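Local coordinates for regulatory protein BLAR1 (Bacillus licheniformis, PDB 1NRF) that probably senses beta-lactam antibiotics outside the cell through acylation of a serine in this penicillin-binding C-terminal domain and signals their presence across the membrane, at residues R121-E125 with D126-H130; A244-A247 with L248-D252. All coordinates share one frame; numbering follows the deposited sequence.

Contact 1 of 2, residues R121-E125 with D126-H130; sequences RQIGE and DHLRH
The joint between two consecutive helices, 113-123 and 125-134, in the penicillin-binding transpeptidase-type domain turns on Gly124, where Ile123 and His127 meet across the bend. Gly124 leaves helical geometry with positive phi (89°) and at the same time stands at the N-cap position of the next helix; with these backbone angles a side chain there would collide with the carbonyl O of Ile123, a restriction that glycine escapes. Beyond the bend the helical pattern resumes, with Arg129 N donating to Glu125 O at 2.7 Å. Across the bend, the CG2 branch of Ile123 lies against CB of His127 at 3.4 Å. The imidazole brings its edge to the backbone: CD2 is 3.2 Å from Ile123 O, which lies near the ring plane. A water joins the two turns, donating to Ile123 O and accepting from His127 N, so a carbonyl at the end of one helix and an N-H in the first turn of the other are satisfied together. Ile123 and Leu128 are buried, and both rest on Leu72 of helix 66-76. Charge gathers around Glu125 and Arg129. Glu125 has CG anti to its backbone N (chi1 172°) and an extended chain, which runs alongside Arg129 in the same direction and brings the carboxylate to the guanidinium edge with the two planes 24° apart. Arg129 also touches Phe142. A single oxygen serves the salt bridge: Glu125 OE1 lies 2.7 Å from Arg129 NE and 2.7 Å from Arg129 NH2, each a weak, bent hydrogen bond.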
ATOM      1  N   ARG A 121      -1.164  11.902 -14.593  1.00 43.62           N
ATOM      2  CA  ARG A 121      -1.619  12.561 -15.815  1.00 43.96           C
ATOM      3  C   ARG A 121      -0.455  13.008 -16.692  1.00 43.56           C
ATOM      4  O   ARG A 121      -0.584  13.082 -17.916  1.00 43.14           O
ATOM      5  CB  ARG A 121      -2.497  13.769 -15.466  1.00 46.58           C
ATOM      6  CG  ARG A 121      -3.854  13.402 -14.867  1.00 49.62           C
ATOM      7  CD  ARG A 121      -4.363  14.481 -13.922  1.00 52.83           C
ATOM      8  NE  ARG A 121      -5.717  14.213 -13.436  1.00 53.46           N
ATOM      9  CZ  ARG A 121      -6.289  14.869 -12.429  1.00 53.21           C
ATOM     10  NH1 ARG A 121      -5.621  15.824 -11.796  1.00 53.64           N
ATOM     11  NH2 ARG A 121      -7.537  14.589 -12.073  1.00 54.74           N
ATOM     12  N   GLN A 122       0.683  13.302 -16.067  1.00 42.73           N
ATOM     13  CA  GLN A 122       1.852  13.742 -16.811  1.00 43.58           C
ATOM     14  C   GLN A 122       2.432  12.552 -17.576  1.00 43.76           C
ATOM     15  O   GLN A 122       2.964  12.701 -18.681  1.00 42.61           O
ATOM     16  CB  GLN A 122       2.902  14.329 -15.855  1.00 45.40           C
ATOM     17  CG  GLN A 122       3.928  15.242 -16.533  1.00 49.81           C
ATOM     18  CD  GLN A 122       4.892  15.925 -15.551  1.00 51.62           C
ATOM     19  OE1 GLN A 122       4.481  16.438 -14.501  1.00 51.52           O
ATOM     20  NE2 GLN A 122       6.178  15.947 -15.903  1.00 50.03           N
ATOM     21  N   ILE A 123       2.307  11.364 -16.994  1.00 43.40           N
ATOM     22  CA  ILE A 123       2.828  10.157 -17.621  1.00 41.87           C
ATOM     23  C   ILE A 123       1.917   9.642 -18.738  1.00 40.68           C
ATOM     24  O   ILE A 123       2.396   9.126 -19.746  1.00 40.57           O
ATOM     25  CB  ILE A 123       3.067   9.060 -16.558  1.00 41.76           C
ATOM     26  CG1 ILE A 123       4.116   9.556 -15.562  1.00 42.36           C
ATOM     27  CG2 ILE A 123       3.542   7.768 -17.211  1.00 39.15           C
ATOM     28  CD1 ILE A 123       4.403   8.596 -14.433  1.00 43.75           C
ATOM     29  N   GLY A 124       0.606   9.783 -18.562  1.00 40.73           N
ATOM     30  CA  GLY A 124      -0.326   9.337 -19.587  1.00 40.39           C
ATOM     31  C   GLY A 124      -0.807   7.896 -19.506  1.00 40.60           C
ATOM     32  O   GLY A 124      -0.097   7.015 -19.013  1.00 39.99           O
ATOM     33  N   GLU A 125      -2.019   7.660 -20.009  1.00 39.84           N
ATOM     34  CA  GLU A 125      -2.634   6.336 -20.014  1.00 38.89           C
ATOM     35  C   GLU A 125      -1.802   5.262 -20.713  1.00 39.29           C
ATOM     36  O   GLU A 125      -1.686   4.136 -20.223  1.00 38.30           O
ATOM     37  CB  GLU A 125      -4.011   6.395 -20.678  1.00 39.16           C
ATOM     38  CG  GLU A 125      -4.627   5.018 -20.904  1.00 42.21           C
ATOM     39  CD  GLU A 125      -6.034   5.065 -21.473  1.00 43.30           C
ATOM     40  OE1 GLU A 125      -6.634   3.982 -21.641  1.00 40.04           O
ATOM     41  OE2 GLU A 125      -6.537   6.178 -21.750  1.00 44.64           O
ATOM     42  N   ASP A 126      -1.249   5.600 -21.872  1.00 39.72           N
ATOM     43  CA  ASP A 126      -0.444   4.647 -22.622  1.00 40.33           C
ATOM     44  C   ASP A 126       0.722   4.163 -21.750  1.00 39.92           C
ATOM     45  O   ASP A 126       0.880   2.955 -21.530  1.00 38.26           O
ATOM     46  CB  ASP A 126       0.064   5.289 -23.921  1.00 42.10           C
ATOM     47  CG  ASP A 126      -1.077   5.672 -24.881  1.00 46.30           C
ATOM     48  OD1 ASP A 126      -0.803   6.291 -25.936  1.00 48.20           O
ATOM     49  OD2 ASP A 126      -2.251   5.357 -24.594  1.00 45.80           O
ATOM     50  N   HIS A 127       1.523   5.095 -21.236  1.00 37.79           N
ATOM     51  CA  HIS A 127       2.643   4.714 -20.379  1.00 38.56           C
ATOM     52  C   HIS A 127       2.155   4.118 -19.056  1.00 37.01           C
ATOM     53  O   HIS A 127       2.854   3.326 -18.434  1.00 37.75           O
ATOM     54  CB  HIS A 127       3.556   5.908 -20.080  1.00 39.72           C
ATOM     55  CG  HIS A 127       4.277   6.446 -21.278  1.00 41.73           C
ATOM     56  ND1 HIS A 127       4.807   5.635 -22.258  1.00 41.82           N
ATOM     57  CD2 HIS A 127       4.574   7.717 -21.641  1.00 43.02           C
ATOM     58  CE1 HIS A 127       5.397   6.381 -23.175  1.00 42.03           C
ATOM     59  NE2 HIS A 127       5.271   7.648 -22.824  1.00 43.40           N
ATOM     60  N   LEU A 128       0.963   4.505 -18.621  1.00 34.96           N
ATOM     61  CA  LEU A 128       0.413   3.982 -17.379  1.00 34.06           C
ATOM     62  C   LEU A 128       0.041   2.513 -17.521  1.00 35.21           C
ATOM     63  O   LEU A 128       0.463   1.680 -16.711  1.00 34.88           O
ATOM     64  CB  LEU A 128      -0.817   4.779 -16.960  1.00 33.56           C
ATOM     65  CG  LEU A 128      -0.519   6.148 -16.358  1.00 34.13           C
ATOM     66  CD1 LEU A 128      -1.787   6.993 -16.294  1.00 32.02           C
ATOM     67  CD2 LEU A 128       0.087   5.945 -14.988  1.00 33.17           C
ATOM     68  N   ARG A 129      -0.753   2.195 -18.541  1.00 35.00           N
ATOM     69  CA  ARG A 129      -1.166   0.817 -18.766  1.00 35.08           C
ATOM     70  C   ARG A 129       0.061  -0.073 -18.965  1.00 36.02           C
ATOM     71  O   ARG A 129       0.113  -1.203 -18.469  1.00 35.36           O
ATOM     72  CB  ARG A 129      -2.092   0.722 -19.985  1.00 34.65           C
ATOM     73  CG  ARG A 129      -3.383   1.532 -19.859  1.00 37.80           C
ATOM     74  CD  ARG A 129      -4.507   0.914 -20.682  1.00 39.22           C
ATOM     75  NE  ARG A 129      -5.759   1.665 -20.585  1.00 42.00           N
ATOM     76  CZ  ARG A 129      -6.972   1.126 -20.706  1.00 42.52           C
ATOM     77  NH1 ARG A 129      -7.110  -0.177 -20.922  1.00 42.81           N
ATOM     78  NH2 ARG A 129      -8.054   1.890 -20.622  1.00 43.84           N
ATOM     79  N   HIS A 130       1.054   0.448 -19.682  1.00 36.36           N
ATOM     80  CA  HIS A 130       2.288  -0.287 -19.945  1.00 36.29           C
ATOM     81  C   HIS A 130       2.938  -0.695 -18.625  1.00 35.69           C
ATOM     82  O   HIS A 130       3.429  -1.823 -18.472  1.00 35.34           O
ATOM     83  CB  HIS A 130       3.250   0.596 -20.745  1.00 39.78           C
ATOM     84  CG  HIS A 130       4.594  -0.021 -20.970  1.00 46.58           C
ATOM     85  ND1 HIS A 130       4.795  -1.078 -21.835  1.00 48.92           N
ATOM     86  CD2 HIS A 130       5.803   0.252 -20.422  1.00 48.83           C
ATOM     87  CE1 HIS A 130       6.070  -1.428 -21.808  1.00 49.41           C
ATOM     88  NE2 HIS A 130       6.703  -0.637 -20.959  1.00 49.95           N
TER
HETATM   89  O   HOH W   1       1.308   7.699 -22.001  1.00 23.05           O

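Contact 2 of 2, residues A244-A247 with L248-D252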
ATOM      1  N   ALA A 244      -4.804  -0.202   9.775  1.00 26.96           N
ATOM      2  CA  ALA A 244      -3.425  -0.088  10.226  1.00 28.04           C
ATOM      3  C   ALA A 244      -3.370  -0.560  11.673  1.00 29.17           C
ATOM      4  O   ALA A 244      -2.520  -1.375  12.044  1.00 27.24           O
ATOM      5  CB  ALA A 244      -2.951   1.348  10.119  1.00 27.21           C
ATOM      6  N   GLU A 245      -4.293  -0.046  12.482  1.00 29.91           N
ATOM      7  CA  GLU A 245      -4.370  -0.424  13.885  1.00 32.75           C
ATOM      8  C   GLU A 245      -4.519  -1.934  14.035  1.00 31.51           C
ATOM      9  O   GLU A 245      -3.864  -2.538  14.879  1.00 33.68           O
ATOM     10  CB  GLU A 245      -5.532   0.294  14.581  1.00 35.55           C
ATOM     11  CG  GLU A 245      -5.271   1.775  14.838  1.00 44.19           C
ATOM     12  CD  GLU A 245      -5.755   2.232  16.217  1.00 51.07           C
ATOM     13  OE1 GLU A 245      -5.357   1.601  17.228  1.00 53.63           O
ATOM     14  OE2 GLU A 245      -6.521   3.223  16.296  1.00 53.19           O
ATOM     15  N   ILE A 246      -5.374  -2.542  13.220  1.00 29.63           N
ATOM     16  CA  ILE A 246      -5.577  -3.985  13.267  1.00 28.58           C
ATOM     17  C   ILE A 246      -4.271  -4.718  12.937  1.00 28.96           C
ATOM     18  O   ILE A 246      -3.803  -5.559  13.709  1.00 28.62           O
ATOM     19  CB  ILE A 246      -6.659  -4.422  12.267  1.00 28.44           C
ATOM     20  CG1 ILE A 246      -8.016  -3.876  12.704  1.00 29.34           C
ATOM     21  CG2 ILE A 246      -6.688  -5.938  12.157  1.00 29.41           C
ATOM     22  CD1 ILE A 246      -9.147  -4.109  11.702  1.00 30.62           C
ATOM     23  N   ALA A 247      -3.685  -4.398  11.789  1.00 27.91           N
ATOM     24  CA  ALA A 247      -2.432  -5.029  11.380  1.00 28.38           C
ATOM     25  C   ALA A 247      -1.386  -4.904  12.478  1.00 27.80           C
ATOM     26  O   ALA A 247      -0.658  -5.850  12.766  1.00 29.16           O
ATOM     27  CB  ALA A 247      -1.903  -4.376  10.102  1.00 24.68           C
ATOM     28  N   LEU A 248      -1.321  -3.720  13.072  1.00 27.75           N
ATOM     29  CA  LEU A 248      -0.363  -3.411  14.127  1.00 30.13           C
ATOM     30  C   LEU A 248      -0.572  -4.200  15.421  1.00 30.32           C
ATOM     31  O   LEU A 248       0.392  -4.596  16.065  1.00 31.45           O
ATOM     32  CB  LEU A 248      -0.394  -1.904  14.408  1.00 29.22           C
ATOM     33  CG  LEU A 248       0.841  -1.090  14.006  1.00 30.62           C
ATOM     34  CD1 LEU A 248       1.556  -1.701  12.815  1.00 28.77           C
ATOM     35  CD2 LEU A 248       0.396   0.331  13.713  1.00 31.35           C
ATOM     36  N   SER A 249      -1.822  -4.431  15.801  1.00 31.54           N
ATOM     37  CA  SER A 249      -2.090  -5.193  17.007  1.00 33.93           C
ATOM     38  C   SER A 249      -1.679  -6.629  16.725  1.00 34.15           C
ATOM     39  O   SER A 249      -1.046  -7.277  17.556  1.00 35.06           O
ATOM     40  CB  SER A 249      -3.572  -5.134  17.374  1.00 34.42           C
ATOM     41  OG  SER A 249      -4.365  -5.847  16.444  1.00 40.07           O
ATOM     42  N   ILE A 250      -2.024  -7.125  15.539  1.00 34.32           N
ATOM     43  CA  ILE A 250      -1.653  -8.491  15.180  1.00 33.43           C
ATOM     44  C   ILE A 250      -0.135  -8.611  15.099  1.00 33.39           C
ATOM     45  O   ILE A 250       0.433  -9.577  15.587  1.00 32.66           O
ATOM     46  CB  ILE A 250      -2.288  -8.923  13.837  1.00 32.18           C
ATOM     47  CG1 ILE A 250      -3.813  -8.917  13.972  1.00 31.08           C
ATOM     48  CG2 ILE A 250      -1.790 -10.315  13.433  1.00 27.91           C
ATOM     49  CD1 ILE A 250      -4.546  -9.294  12.706  1.00 33.52           C
ATOM     50  N   LEU A 251       0.518  -7.622  14.497  1.00 34.34           N
ATOM     51  CA  LEU A 251       1.979  -7.633  14.381  1.00 35.77           C
ATOM     52  C   LEU A 251       2.632  -7.674  15.753  1.00 37.10           C
ATOM     53  O   LEU A 251       3.639  -8.350  15.957  1.00 38.45           O
ATOM     54  CB  LEU A 251       2.465  -6.387  13.634  1.00 35.30           C
ATOM     55  CG  LEU A 251       2.975  -6.551  12.199  1.00 36.52           C
ATOM     56  CD1 LEU A 251       2.045  -7.445  11.412  1.00 35.63           C
ATOM     57  CD2 LEU A 251       3.095  -5.173  11.543  1.00 37.07           C
ATOM     58  N   ASP A 252       2.046  -6.936  16.686  1.00 39.07           N
ATOM     59  CA  ASP A 252       2.538  -6.854  18.047  1.00 40.90           C
ATOM     60  C   ASP A 252       2.181  -8.118  18.824  1.00 43.00           C
ATOM     61  O   ASP A 252       2.782  -8.417  19.858  1.00 42.47           O
ATOM     62  CB  ASP A 252       1.944  -5.616  18.723  1.00 43.47           C
ATOM     63  CG  ASP A 252       2.088  -5.643  20.230  1.00 45.74           C
ATOM     64  OD1 ASP A 252       1.193  -6.195  20.910  1.00 46.07           O
ATOM     65  OD2 ASP A 252       3.105  -5.119  20.730  1.00 48.62           O
TER
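Ile246 and Ile250, one turn apart on helix 239-253, lie side by side and point the same way, their nearest side-chain approach being CG2 of Ile246 to CD1 of Ile250 at 4.0 Å. Each residue has CG2 anti to its own backbone N and CG1 anti to the carbonyl carbon, and this shared shape directs the CG1-CD1 arm of Ile250 back along the helix to the methyl branch of Ile246. The pair is buried against Phe28 of helix 25-29. Ala247 and Leu251 form a second i, i+4 pair that looks to the sheet, Ala247 touching Val230 and Phe215, Leu251 touching Phe228 and Val219. Here the leucine packs over backbone of its partner, with CD1 3.4 Å from Ala247 O, while Leu251 N donates to that same oxygen. Ser249 turns differently. Its OG sits between the backbone N and the carbonyl carbon (chi1 69°), from where the hydroxyl reaches back to donate to Ile246 O at 2.8 Å. The hydroxyl comes in obliquely, at a C=O...OG angle of 127° and tilted 16° from the carbonyl plane, while Ile250 N keeps its regular helical bond to Ile246 O at 3.0 Å. Ser249 N, whose main acceptor is Glu245 O, adds a weak third approach to Ile246 O at 3.1 Å. Leu248 N is bonded in the ordinary helical way to Ala244 O. The Ser249 hydroxyl thus spends its proton within its own helix, as a donor to Ile246 O, which still keeps its helical bond with Ile250.

Contact 1 and contact 2 are two examples of one principle, side chains about one helical turn apart meeting each other and the backbone between them, applied at a joint between helices and within an unbroken helix. They lie on opposite sides of the centre of the chain, 35 Å apart between centres and about 26 Å between nearest atoms, and do not touch. Residues 121-130 belong to the helical part of the domain, away from the active site, while 244-252 lie on a helix packed on the beta sheet. Contact 2 is the nearer to the serine expected to be acylated, yet not in its site: the side chain of Ala244 is about 11 Å from that of Ser63.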